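Local coordinates for putative uncharacterized protein (PDB 5T8V) that probably loads cohesin onto chromatin, being here the C-terminal fragment, built of HEAT repeats, of the Scc2 sister chromatid cohesion protein, at residues N696-A701 with K707-L712; A685-M690 with K714-R719; Q655-S660 with L673-K678. One frame throughout, in Å; residues are numbered along the deposited sequence.

All three contacts lie in one run of the helical solenoid, with centres 13 to 14 Å apart. Contacts 1 and 2 both use helix 703-719: its middle receives the turn after helix 685-696, and its C-terminal end faces the N-terminal part of that helix. Contact 3 precedes them in the chain and pairs helix 652-660 with helix 666-682. Contacts 1 and 3 are equally buried, three of four touching residues in each; contact 3 is wholly apolar, while contact 1 has a salt bridge inside its turn. Contact 2 runs from a buried glutamate to an exposed arginine. Leu673 packs contact 3 on contact 1, and Met690 of contact 2 packs on contact 3.

Contact 1 of 3, residues N696-A701 with K707-L712; sequences NRFSDA and KRAMKL
Asp700 OD2 is gripped by two arginines, one of which, Arg697, also lays its CB against Ala709 of the facing helix. Within the turn, Arg697 NE lies 3.2 Å from Asp700 OD2 in a salt bridge. The N-H points at the oxygen at 144°, meeting it on the anti side and 28° out of the carboxylate plane. Arg669 NE of helix 666-682 supplies the second salt bridge to the same oxygen, while Asp700 OD1 takes the backbone N of Gly702. Two positive partners around a buried carboxylate would be expected to favour its charged form. A second polar grip sits in the turn that follows helix 685-696, where Asn696 O accepts both the backbone N of Ser699, at 2.9 Å, and its hydroxyl, Ser699 OG, at 3.0 Å.

The contact across to 707-712 has no hydrogen bond and depends on three apolar approaches. Arg697 CB and Ala709 CB are 3.6 Å apart, and the arginine chain, bent at chi2 and chi3, then turns its guanidinium away from the facing helix toward Asp700. Phe698 has CG anti to its carbonyl carbon (chi1 -68°), which brings the CD1 and CE1 side of the ring to Ala709 and Met710. Its CE1 comes 3.5 Å from Met710 CB, the two side chains crossing at a slant, and CD1 is 4.1 Å from Ala709 CB. Ala709 O stands at the ring edge, near its plane. Beyond the pair, Leu673 touches both Arg697 and Ala709, and Val744 and Leu747 of helix 742-755 touch Met710. Phe698 and Ala709 thus fill much of this interface, and the short link between packed helices is typical of the tight turns joining consecutive helices of an alpha-solenoid, here of HEAT repeats.

Contact 2 of 3, residues A685-M690 with K714-R719; sequences ALEEKM and KDIYLR
Glu687 and Arg719 form a salt bridge between two helices of the HEAT-repeat solenoid, joining the N-terminal part of helix 685-696 to the last turn of helix 703-719. Glu687 OE1 is 2.6 Å from Arg719 NH1, but the N-H meets the oxygen at only 116°, so the hydrogen bond is weak and the attraction is mainly one of charge. OE1 stands at the edge of the guanidinium, near its plane, yet the carboxylate and guanidinium planes are 38° apart, and a paired, two-bond match of the groups is not formed. The other carboxylate oxygen, OE2, accepts instead from Asn720 ND2, just beyond the helix end, which divides the two oxygens between two partners and should limit rotation of the group.

The torsions explain the reach. Glu687 holds CG anti to its backbone N (chi1 -174°) and runs out extended, whereas Arg719 bends at chi3 and comes across it at an angle. Asp715 O lies over one face of the Arg719 guanidinium, off-centre, 4.2 Å from its plane.

Beyond the bridge, Ile716 adds an aliphatic surface against the glutamate chain and its carboxylate. Ile680 of helix 666-682 touches Glu687, Ile716 and Arg719 alike, and so links both segments to a third helix. Arg719 is exposed, whereas Glu687 and Ile716 are buried, so the bridge marks where the interface passes from interior to surface. The glutamate and isoleucine side chains run antiparallel, side by side. Ile716 CG2 approaches the carboxylate end, 3.8 Å from Glu687 OE2, and the glutamate's methylene CG lies 3.9 Å from that same methyl.

Contact 3 of 3, residues Q655-S660 with L673-K678; sequences QLILRS and LGLISK
Ile657 projects from helix 652-660 into the hollow between Leu675 and Ile676 on helix 666-682. The two short segments run roughly antiparallel, with 145° between their directions and 9.2 Å between their axes at closest approach. These consecutive helices, packed by aliphatic side chains, form a helical hairpin within the HEAT-repeat solenoid. With Ile657 CG1 anti to the carbonyl carbon (chi1 -75°), CG1 lies 3.8 Å from Leu675 CD1, and CD1 crosses Leu675, 3.9 Å from its CB. The Ile657 CG2 methyl sits between Leu675 CB, at 3.8 Å, and Ile676 CG1, at 3.7 Å. Leu658 starts out away from the facing helix, yet its CD2 swings back to within 4.5 Å of Ile676 CD1, a looser touch at the flank.

Replacing Ile657 with an alanine would probably open a gap between Leu675 and Ile676, since both branches that touch them would be gone. The residues forming the hollow also pack on helices 628-642 and 685-696, through Leu633 and Met690, and on the loop residue Met621. With no hydrogen bond or charge crossing between the segments, their association rests on the fit and burial of branched aliphatic side chains.

Contact 1 of 3, residues N696-A701 with K707-L712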
loop_
_atom_site.group_PDB
_atom_site.type_symbol
_atom_site.label_atom_id
_atom_site.label_comp_id
_atom_site.label_asym_id
_atom_site.label_seq_id
_atom_site.Cartn_x
_atom_site.Cartn_y
_atom_site.Cartn_z
ATOM N N ASN A 696 -6.574 15.578 2.835
ATOM C CA ASN A 696 -7.658 15.149 1.959
ATOM C C ASN A 696 -8.272 13.848 2.459
ATOM O O ASN A 696 -9.498 13.681 2.439
ATOM C CB ASN A 696 -7.145 14.993 0.528
ATOM C CG ASN A 696 -6.805 16.323 -0.115
ATOM O OD1 ASN A 696 -6.792 17.360 0.547
ATOM N ND2 ASN A 696 -6.527 16.300 -1.413
ATOM N N ARG A 697 -7.437 12.924 2.937
ATOM C CA ARG A 697 -7.942 11.669 3.478
ATOM C C ARG A 697 -8.823 11.873 4.701
ATOM O O ARG A 697 -9.484 10.922 5.128
ATOM C CB ARG A 697 -6.773 10.744 3.826
ATOM C CG ARG A 697 -5.863 10.418 2.647
ATOM C CD ARG A 697 -6.389 9.262 1.813
ATOM N NE ARG A 697 -7.656 9.578 1.155
ATOM C CZ ARG A 697 -7.767 10.290 0.036
ATOM N NH1 ARG A 697 -6.687 10.779 -0.563
ATOM N NH2 ARG A 697 -8.967 10.519 -0.482
ATOM N N PHE A 698 -8.848 13.079 5.277
ATOM C CA PHE A 698 -9.821 13.365 6.327
ATOM C C PHE A 698 -11.241 13.132 5.835
ATOM O O PHE A 698 -12.102 12.698 6.609
ATOM C CB PHE A 698 -9.675 14.808 6.824
ATOM C CG PHE A 698 -8.398 15.081 7.582
ATOM C CD1 PHE A 698 -7.460 14.084 7.799
ATOM C CD2 PHE A 698 -8.148 16.347 8.092
ATOM C CE1 PHE A 698 -6.299 14.348 8.496
ATOM C CE2 PHE A 698 -6.987 16.614 8.794
ATOM C CZ PHE A 698 -6.064 15.614 8.997
ATOM N N SER A 699 -11.508 13.408 4.560
ATOM C CA SER A 699 -12.831 13.204 3.974
ATOM C C SER A 699 -12.913 11.881 3.225
ATOM O O SER A 699 -13.508 11.799 2.147
ATOM C CB SER A 699 -13.186 14.367 3.053
ATOM O OG SER A 699 -12.336 14.405 1.920
ATOM N N ASP A 700 -12.320 10.830 3.780
ATOM C CA ASP A 700 -12.342 9.513 3.166
ATOM C C ASP A 700 -13.490 8.691 3.739
ATOM O O ASP A 700 -13.902 8.876 4.887
ATOM C CB ASP A 700 -11.011 8.793 3.396
ATOM C CG ASP A 700 -10.865 7.542 2.551
ATOM O OD1 ASP A 700 -11.869 6.823 2.358
ATOM O OD2 ASP A 700 -9.739 7.276 2.081
ATOM N N ALA A 701 -14.007 7.774 2.918
ATOM C CA ALA A 701 -15.157 6.974 3.324
ATOM C C ALA A 701 -14.863 6.196 4.603
ATOM O O ALA A 701 -15.591 6.311 5.597
ATOM C CB ALA A 701 -15.554 6.024 2.194
ATOM N N LYS A 707 -9.044 8.294 10.698
ATOM C CA LYS A 707 -8.357 8.359 11.984
ATOM C C LYS A 707 -6.846 8.278 11.798
ATOM O O LYS A 707 -6.092 9.074 12.373
ATOM C CB LYS A 707 -8.861 7.236 12.894
ATOM C CG LYS A 707 -10.352 7.333 13.211
ATOM C CD LYS A 707 -10.935 6.014 13.708
ATOM C CE LYS A 707 -10.587 5.742 15.164
ATOM N NZ LYS A 707 -11.322 4.558 15.694
ATOM N N ARG A 708 -6.384 7.328 10.983
ATOM C CA ARG A 708 -4.952 7.213 10.725
ATOM C C ARG A 708 -4.407 8.489 10.095
ATOM O O ARG A 708 -3.367 9.015 10.517
ATOM C CB ARG A 708 -4.678 6.008 9.824
ATOM C CG ARG A 708 -3.210 5.833 9.474
ATOM C CD ARG A 708 -2.923 4.445 8.927
ATOM N NE ARG A 708 -1.488 4.214 8.774
ATOM C CZ ARG A 708 -0.944 3.036 8.492
ATOM N NH1 ARG A 708 -1.709 1.964 8.331
ATOM N NH2 ARG A 708 0.373 2.927 8.375
ATOM N N ALA A 709 -5.105 9.008 9.083
ATOM C CA ALA A 709 -4.634 10.200 8.386
ATOM C C ALA A 709 -4.523 11.396 9.323
ATOM O O ALA A 709 -3.620 12.226 9.162
ATOM C CB ALA A 709 -5.563 10.526 7.218
ATOM N N MET A 710 -5.425 11.512 10.299
ATOM C CA MET A 710 -5.371 12.653 11.204
ATOM C C MET A 710 -4.405 12.443 12.363
ATOM O O MET A 710 -3.924 13.429 12.934
ATOM C CB MET A 710 -6.770 12.985 11.729
ATOM C CG MET A 710 -7.484 11.869 12.457
ATOM S SD MET A 710 -9.161 12.349 12.931
ATOM C CE MET A 710 -9.939 12.584 11.333
ATOM N N LYS A 711 -4.094 11.195 12.718
ATOM C CA LYS A 711 -2.994 10.959 13.648
ATOM C C LYS A 711 -1.661 11.323 12.998
ATOM O O LYS A 711 -0.844 12.052 13.581
ATOM C CB LYS A 711 -2.998 9.499 14.104
ATOM C CG LYS A 711 -2.255 9.246 15.411
ATOM C CD LYS A 711 -3.039 9.764 16.610
ATOM C CE LYS A 711 -2.321 9.468 17.919
ATOM N NZ LYS A 711 -3.075 9.969 19.105
ATOM N N LEU A 712 -1.432 10.829 11.780
ATOM C CA LEU A 712 -0.261 11.248 11.017
ATOM C C LEU A 712 -0.213 12.765 10.884
ATOM O O LEU A 712 0.845 13.382 11.063
ATOM C CB LEU A 712 -0.279 10.589 9.638
ATOM C CG LEU A 712 0.791 11.035 8.636
ATOM C CD1 LEU A 712 2.183 10.708 9.144
ATOM C CD2 LEU A 712 0.547 10.391 7.281
#

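Contact 2 of 3, residues A685-M690 with K714-R719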
loop_
_atom_site.group_PDB
_atom_site.type_symbol
_atom_site.label_atom_id
_atom_site.label_comp_id
_atom_site.label_asym_id
_atom_site.label_seq_id
_atom_site.Cartn_x
_atom_site.Cartn_y
_atom_site.Cartn_z
ATOM N N ALA A 685 11.708 16.902 3.101
ATOM C CA ALA A 685 11.313 17.920 2.132
ATOM C C ALA A 685 9.999 17.558 1.456
ATOM O O ALA A 685 9.218 18.449 1.101
ATOM C CB ALA A 685 12.411 18.111 1.087
ATOM N N LEU A 686 9.738 16.264 1.266
ATOM C CA LEU A 686 8.463 15.842 0.696
ATOM C C LEU A 686 7.297 16.250 1.582
ATOM O O LEU A 686 6.185 16.469 1.086
ATOM C CB LEU A 686 8.457 14.326 0.495
ATOM C CG LEU A 686 9.497 13.763 -0.473
ATOM C CD1 LEU A 686 9.702 12.283 -0.215
ATOM C CD2 LEU A 686 9.069 14.001 -1.904
ATOM N N GLU A 687 7.539 16.366 2.889
ATOM C CA GLU A 687 6.481 16.606 3.861
ATOM C C GLU A 687 5.483 17.654 3.385
ATOM O O GLU A 687 4.288 17.376 3.256
ATOM C CB GLU A 687 7.107 17.024 5.195
ATOM C CG GLU A 687 6.115 17.162 6.328
ATOM C CD GLU A 687 6.781 17.098 7.688
ATOM O OE1 GLU A 687 7.247 16.005 8.076
ATOM O OE2 GLU A 687 6.849 18.146 8.364
ATOM N N GLU A 688 5.963 18.865 3.092
ATOM C CA GLU A 688 5.049 19.955 2.765
ATOM C C GLU A 688 4.107 19.582 1.628
ATOM O O GLU A 688 2.916 19.913 1.670
ATOM C CB GLU A 688 5.835 21.218 2.410
ATOM C CG GLU A 688 4.943 22.377 1.983
ATOM C CD GLU A 688 5.633 23.723 2.081
ATOM O OE1 GLU A 688 6.882 23.758 2.084
ATOM O OE2 GLU A 688 4.921 24.747 2.161
ATOM N N LYS A 689 4.610 18.889 0.608
ATOM C CA LYS A 689 3.775 18.583 -0.547
ATOM C C LYS A 689 2.929 17.332 -0.354
ATOM O O LYS A 689 2.043 17.076 -1.176
ATOM C CB LYS A 689 4.641 18.436 -1.804
ATOM C CG LYS A 689 5.119 17.020 -2.110
ATOM C CD LYS A 689 6.006 16.999 -3.348
ATOM C CE LYS A 689 5.955 15.647 -4.054
ATOM N NZ LYS A 689 4.608 15.357 -4.638
ATOM N N MET A 690 3.167 16.555 0.702
ATOM C CA MET A 690 2.404 15.337 0.941
ATOM C C MET A 690 1.305 15.507 1.980
ATOM O O MET A 690 0.312 14.771 1.937
ATOM C CB MET A 690 3.342 14.204 1.374
ATOM C CG MET A 690 4.384 13.846 0.319
ATOM S SD MET A 690 5.224 12.278 0.620
ATOM C CE MET A 690 4.014 11.123 -0.006
ATOM N N LYS A 714 -1.391 14.869 12.901
ATOM C CA LYS A 714 -0.980 15.397 14.198
ATOM C C LYS A 714 0.537 15.381 14.332
ATOM O O LYS A 714 1.159 16.410 14.637
ATOM C CB LYS A 714 -1.634 14.586 15.319
ATOM C CG LYS A 714 -1.023 14.775 16.706
ATOM C CD LYS A 714 -1.583 13.755 17.680
ATOM C CE LYS A 714 -0.742 13.674 18.940
ATOM N NZ LYS A 714 -1.217 12.598 19.852
ATOM N N ASP A 715 1.152 14.217 14.102
ATOM C CA ASP A 715 2.609 14.139 14.155
ATOM C C ASP A 715 3.247 15.208 13.275
ATOM O O ASP A 715 4.191 15.893 13.693
ATOM C CB ASP A 715 3.075 12.745 13.732
ATOM C CG ASP A 715 2.646 11.664 14.710
ATOM O OD1 ASP A 715 2.563 11.956 15.923
ATOM O OD2 ASP A 715 2.391 10.524 14.266
ATOM N N ILE A 716 2.734 15.379 12.055
ATOM C CA ILE A 716 3.279 16.390 11.153
ATOM C C ILE A 716 3.065 17.786 11.725
ATOM O O ILE A 716 3.933 18.660 11.611
ATOM C CB ILE A 716 2.649 16.252 9.756
ATOM C CG1 ILE A 716 2.954 14.869 9.169
ATOM C CG2 ILE A 716 3.168 17.342 8.832
ATOM C CD1 ILE A 716 2.114 14.505 7.960
ATOM N N TYR A 717 1.902 18.023 12.336
ATOM C CA TYR A 717 1.652 19.320 12.955
ATOM C C TYR A 717 2.717 19.639 13.992
ATOM O O TYR A 717 3.199 20.775 14.070
ATOM C CB TYR A 717 0.262 19.344 13.591
ATOM C CG TYR A 717 -0.121 20.688 14.180
ATOM C CD1 TYR A 717 0.364 21.092 15.417
ATOM C CD2 TYR A 717 -0.972 21.548 13.501
ATOM C CE1 TYR A 717 0.019 22.315 15.957
ATOM C CE2 TYR A 717 -1.325 22.775 14.035
ATOM C CZ TYR A 717 -0.826 23.153 15.263
ATOM O OH TYR A 717 -1.173 24.372 15.800
ATOM N N LEU A 718 3.102 18.648 14.801
ATOM C CA LEU A 718 4.133 18.893 15.805
ATOM C C LEU A 718 5.504 19.071 15.163
ATOM O O LEU A 718 6.311 19.883 15.632
ATOM C CB LEU A 718 4.161 17.753 16.823
ATOM C CG LEU A 718 2.890 17.540 17.653
ATOM C CD1 LEU A 718 3.107 16.425 18.666
ATOM C CD2 LEU A 718 2.453 18.824 18.353
ATOM N N ARG A 719 5.790 18.328 14.091
ATOM C CA ARG A 719 7.102 18.421 13.455
ATOM C C ARG A 719 7.296 19.769 12.770
ATOM O O ARG A 719 8.265 20.486 13.042
ATOM C CB ARG A 719 7.280 17.295 12.436
ATOM C CG ARG A 719 7.447 15.913 13.029
ATOM C CD ARG A 719 8.085 14.967 12.023
ATOM N NE ARG A 719 7.313 13.734 11.854
ATOM C CZ ARG A 719 6.538 13.450 10.811
ATOM N NH1 ARG A 719 6.410 14.300 9.797
ATOM N NH2 ARG A 719 5.888 12.295 10.777
#

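Contact 3 of 3, residues Q655-S660 with L673-K678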
loop_
_atom_site.group_PDB
_atom_site.type_symbol
_atom_site.label_atom_id
_atom_site.label_comp_id
_atom_site.label_asym_id
_atom_site.label_seq_id
_atom_site.Cartn_x
_atom_site.Cartn_y
_atom_site.Cartn_z
ATOM N N GLN A 655 4.902 9.201 -6.717
ATOM C CA GLN A 655 3.725 9.272 -7.575
ATOM C C GLN A 655 2.725 8.165 -7.252
ATOM O O GLN A 655 1.560 8.430 -6.927
ATOM C CB GLN A 655 4.173 9.196 -9.037
ATOM C CG GLN A 655 3.056 9.206 -10.066
ATOM C CD GLN A 655 3.583 9.062 -11.484
ATOM O OE1 GLN A 655 4.608 9.647 -11.841
ATOM N NE2 GLN A 655 2.891 8.272 -12.296
ATOM N N LEU A 656 3.171 6.910 -7.328
ATOM C CA LEU A 656 2.261 5.780 -7.179
ATOM C C LEU A 656 1.852 5.531 -5.734
ATOM O O LEU A 656 0.817 4.899 -5.504
ATOM C CB LEU A 656 2.896 4.516 -7.765
ATOM C CG LEU A 656 3.284 4.585 -9.248
ATOM C CD1 LEU A 656 3.636 3.201 -9.776
ATOM C CD2 LEU A 656 2.180 5.211 -10.100
ATOM N N ILE A 657 2.632 5.998 -4.759
ATOM C CA ILE A 657 2.160 5.992 -3.377
ATOM C C ILE A 657 0.986 6.952 -3.225
ATOM O O ILE A 657 -0.055 6.608 -2.647
ATOM C CB ILE A 657 3.311 6.344 -2.417
ATOM C CG1 ILE A 657 4.261 5.150 -2.280
ATOM C CG2 ILE A 657 2.772 6.759 -1.040
ATOM C CD1 ILE A 657 5.544 5.462 -1.529
ATOM N N LEU A 658 1.137 8.172 -3.744
ATOM C CA LEU A 658 0.041 9.135 -3.709
ATOM C C LEU A 658 -1.192 8.574 -4.406
ATOM O O LEU A 658 -2.311 8.675 -3.887
ATOM C CB LEU A 658 0.483 10.447 -4.356
ATOM C CG LEU A 658 1.652 11.153 -3.662
ATOM C CD1 LEU A 658 2.095 12.370 -4.459
ATOM C CD2 LEU A 658 1.274 11.550 -2.243
ATOM N N ARG A 659 -1.009 7.973 -5.583
ATOM C CA ARG A 659 -2.137 7.335 -6.252
ATOM C C ARG A 659 -2.708 6.195 -5.417
ATOM O O ARG A 659 -3.913 5.925 -5.477
ATOM C CB ARG A 659 -1.709 6.832 -7.629
ATOM C CG ARG A 659 -1.925 7.853 -8.732
ATOM C CD ARG A 659 -1.119 7.533 -9.976
ATOM N NE ARG A 659 -1.319 6.162 -10.435
ATOM C CZ ARG A 659 -0.914 5.703 -11.614
ATOM N NH1 ARG A 659 -1.137 4.437 -11.946
ATOM N NH2 ARG A 659 -0.294 6.508 -12.469
ATOM N N SER A 660 -1.866 5.523 -4.627
ATOM C CA SER A 660 -2.360 4.479 -3.737
ATOM C C SER A 660 -3.258 5.063 -2.654
ATOM O O SER A 660 -4.238 4.429 -2.244
ATOM C CB SER A 660 -1.186 3.723 -3.110
ATOM O OG SER A 660 -1.635 2.701 -2.238
ATOM N N LEU A 673 -1.188 5.499 3.606
ATOM C CA LEU A 673 -0.776 6.468 4.616
ATOM C C LEU A 673 0.540 6.055 5.264
ATOM O O LEU A 673 1.422 6.894 5.485
ATOM C CB LEU A 673 -1.868 6.625 5.674
ATOM C CG LEU A 673 -3.198 7.192 5.177
ATOM C CD1 LEU A 673 -4.205 7.250 6.311
ATOM C CD2 LEU A 673 -3.008 8.566 4.567
ATOM N N GLY A 674 0.691 4.768 5.579
ATOM C CA GLY A 674 1.954 4.298 6.124
ATOM C C GLY A 674 3.118 4.589 5.197
ATOM O O GLY A 674 4.164 5.089 5.626
ATOM N N LEU A 675 2.949 4.288 3.907
ATOM C CA LEU A 675 4.011 4.586 2.950
ATOM C C LEU A 675 4.316 6.078 2.909
ATOM O O LEU A 675 5.485 6.480 2.902
ATOM C CB LEU A 675 3.630 4.082 1.560
ATOM C CG LEU A 675 3.406 2.575 1.414
ATOM C CD1 LEU A 675 3.283 2.224 -0.061
ATOM C CD2 LEU A 675 4.519 1.761 2.072
ATOM N N ILE A 676 3.276 6.916 2.873
ATOM C CA ILE A 676 3.485 8.362 2.929
ATOM C C ILE A 676 4.336 8.722 4.139
ATOM O O ILE A 676 5.270 9.530 4.048
ATOM C CB ILE A 676 2.128 9.094 2.950
ATOM C CG1 ILE A 676 1.441 8.957 1.588
ATOM C CG2 ILE A 676 2.305 10.570 3.321
ATOM C CD1 ILE A 676 0.030 9.507 1.543
ATOM N N SER A 677 4.034 8.120 5.290
ATOM C CA SER A 677 4.792 8.417 6.499
ATOM C C SER A 677 6.255 8.028 6.338
ATOM O O SER A 677 7.151 8.778 6.743
ATOM C CB SER A 677 4.176 7.697 7.696
ATOM O OG SER A 677 4.839 8.054 8.896
ATOM N N LYS A 678 6.524 6.860 5.748
ATOM C CA LYS A 678 7.912 6.451 5.556
ATOM C C LYS A 678 8.642 7.408 4.620
ATOM O O LYS A 678 9.785 7.804 4.890
ATOM C CB LYS A 678 7.970 5.020 5.019
ATOM C CG LYS A 678 9.368 4.408 5.018
ATOM C CD LYS A 678 9.955 4.359 6.420
ATOM C CE LYS A 678 10.615 3.022 6.702
ATOM N NZ LYS A 678 11.159 2.953 8.088
#